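Local coordinates for cysteine synthase (Fusobacterium nucleatum subsp. nucleatum strain ATCC 25586, PDB 5XEO), which produces hydrogen sulfide and, as a pyridoxal 5'-phosphate enzyme of the cysteine synthase family, probably makes L-cysteine from O-acetyl-L-serine and sulfide, at the interface of chains A and B. Residues are numbered along the deposited sequence; one frame, centred on the assembly and turned at random. Chains: chain A/B, Cysteine synthase.

The interface of chains A and B. Residues chain A 18-21, 33, 167-168; chain B 6-8, 13.
Strand 19-21 of chain A pairs with the N-terminal segment 6-8 of chain B, and this patch of the two-fold interface, probably that of the dimer usual in the family, is a compact example of an extended segment docking on a partner's strand edge. A:Val20 and B:Ala7 form a parallel beta bridge in which B:Ala7 offers both its amide and its carbonyl to the residues flanking A:Val20. Its N donates to A:Leu19 O at 2.9 Å, bent to 136° at the hydrogen. Its O takes the hydrogen of A:Lys21 N at 3.0 Å, almost straight at 172°.

B:Leu6, 111 Å² of whose surface is hidden by chain A, supplies the side chain that makes this docking more than a backbone pairing. Its CG stands anti to the carbonyl carbon (chi1 -62°), and the branch reaches toward strand 31-36 and the end of helix 151-167. Methyl CD2 sits above and outside the CD1-CE1 edge of the A:Tyr33 ring, 3.6 Å from CE1. A:Leu168, just past the helix, brings its own CD2 over that face, toward the rim, and to 3.7 Å from B:Leu6 CD2, the two leucines crossing at about a right angle. A:Leu19 closes in more loosely, through both CB and CD1, 4.0 Å from B:Leu6 CD2.

The 3-10 helix 10-13 of chain B meets the loop before the chain A strand: B:Leu13 lays its two methyls obliquely against the A:Pro18 ring, with CD2 3.6 Å from A:Pro18 CB.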
loop_
_atom_site.group_PDB
_atom_site.type_symbol
_atom_site.label_atom_id
_atom_site.label_comp_id
_atom_site.label_asym_id
_atom_site.label_seq_id
_atom_site.Cartn_x
_atom_site.Cartn_y
_atom_site.Cartn_z
ATOM N N PRO A 18 5.976 5.382 8.782
ATOM C CA PRO A 18 5.470 6.375 9.709
ATOM C C PRO A 18 4.949 5.786 11.020
ATOM O O PRO A 18 4.473 4.636 11.072
ATOM C CB PRO A 18 4.324 7.019 8.931
ATOM C CG PRO A 18 3.832 5.938 8.043
ATOM C CD PRO A 18 5.054 5.141 7.660
ATOM N N LEU A 19 5.068 6.579 12.063
ATOM C CA LEU A 19 4.418 6.308 13.352
ATOM C C LEU A 19 3.153 7.146 13.412
ATOM O O LEU A 19 3.208 8.336 13.153
ATOM C CB LEU A 19 5.311 6.762 14.501
ATOM C CG LEU A 19 6.191 5.769 15.207
ATOM C CD1 LEU A 19 6.816 6.489 16.394
ATOM C CD2 LEU A 19 5.438 4.535 15.671
ATOM N N VAL A 20 2.023 6.538 13.720
ATOM C CA VAL A 20 0.783 7.282 13.816
ATOM C C VAL A 20 0.207 7.122 15.211
ATOM O O VAL A 20 0.104 6.008 15.733
ATOM C CB VAL A 20 -0.231 6.905 12.713
ATOM C CG1 VAL A 20 -0.571 5.445 12.714
ATOM C CG2 VAL A 20 -1.500 7.724 12.873
ATOM N N LYS A 21 -0.163 8.244 15.803
ATOM C CA LYS A 21 -0.805 8.245 17.120
ATOM C C LYS A 21 -2.246 7.748 17.040
ATOM O O LYS A 21 -2.951 8.038 16.079
ATOM C CB LYS A 21 -0.786 9.647 17.737
ATOM C CG LYS A 21 -1.342 9.620 19.163
ATOM C CD LYS A 21 -0.971 10.852 19.956
ATOM C CE LYS A 21 -1.311 10.626 21.428
ATOM N NZ LYS A 21 -1.918 11.837 22.044
ATOM N N TYR A 33 1.324 4.605 19.741
ATOM C CA TYR A 33 1.765 4.940 18.381
ATOM C C TYR A 33 1.889 3.611 17.596
ATOM O O TYR A 33 2.471 2.667 18.113
ATOM C CB TYR A 33 3.119 5.641 18.426
ATOM C CG TYR A 33 3.099 6.952 19.159
ATOM C CD1 TYR A 33 2.741 8.133 18.505
ATOM C CD2 TYR A 33 3.430 7.022 20.512
ATOM C CE1 TYR A 33 2.713 9.351 19.181
ATOM C CE2 TYR A 33 3.406 8.232 21.195
ATOM C CZ TYR A 33 3.033 9.383 20.529
ATOM O OH TYR A 33 3.017 10.576 21.218
ATOM N N ASP A 167 11.913 9.043 15.729
ATOM C CA ASP A 167 10.606 9.672 15.570
ATOM C C ASP A 167 10.030 10.119 16.921
ATOM O O ASP A 167 9.301 11.109 16.977
ATOM C CB ASP A 167 9.613 8.735 14.864
ATOM C CG ASP A 167 9.907 8.547 13.366
ATOM O OD1 ASP A 167 10.769 9.271 12.824
ATOM O OD2 ASP A 167 9.276 7.660 12.744
ATOM N N LEU A 168 10.320 9.382 17.990
ATOM C CA LEU A 168 9.852 9.773 19.335
ATOM C C LEU A 168 10.941 10.434 20.213
ATOM O O LEU A 168 10.799 10.455 21.437
ATOM C CB LEU A 168 9.274 8.557 20.063
ATOM C CG LEU A 168 7.967 8.019 19.510
ATOM C CD1 LEU A 168 7.684 6.655 20.089
ATOM C CD2 LEU A 168 6.836 8.961 19.826
ATOM N N LEU B 6 6.423 11.745 13.605
ATOM C CA LEU B 6 5.008 11.411 13.962
ATOM C C LEU B 6 3.987 11.869 12.929
ATOM O O LEU B 6 4.257 12.752 12.122
ATOM C CB LEU B 6 4.613 12.049 15.300
ATOM C CG LEU B 6 5.424 11.567 16.479
ATOM C CD1 LEU B 6 5.045 12.391 17.700
ATOM C CD2 LEU B 6 5.190 10.082 16.697
ATOM N N ALA B 7 2.820 11.232 12.988
ATOM C CA ALA B 7 1.590 11.669 12.345
ATOM C C ALA B 7 0.506 11.646 13.418
ATOM O O ALA B 7 0.478 10.734 14.244
ATOM C CB ALA B 7 1.248 10.688 11.243
ATOM N N ASN B 8 -0.372 12.633 13.450
ATOM C CA ASN B 8 -1.519 12.584 14.353
ATOM C C ASN B 8 -2.613 11.649 13.890
ATOM O O ASN B 8 -3.403 11.180 14.701
ATOM C CB ASN B 8 -2.109 13.976 14.569
ATOM C CG ASN B 8 -1.248 14.817 15.461
ATOM O OD1 ASN B 8 -0.578 15.738 15.003
ATOM N ND2 ASN B 8 -1.213 14.464 16.746
ATOM N N LEU B 13 -0.591 11.307 6.457
ATOM C CA LEU B 13 0.192 10.499 5.538
ATOM C C LEU B 13 -0.246 10.679 4.098
ATOM O O LEU B 13 0.301 10.006 3.228
ATOM C CB LEU B 13 0.081 9.020 5.904
ATOM C CG LEU B 13 0.352 8.722 7.378
ATOM C CD1 LEU B 13 0.154 7.237 7.616
ATOM C CD2 LEU B 13 1.739 9.194 7.753
#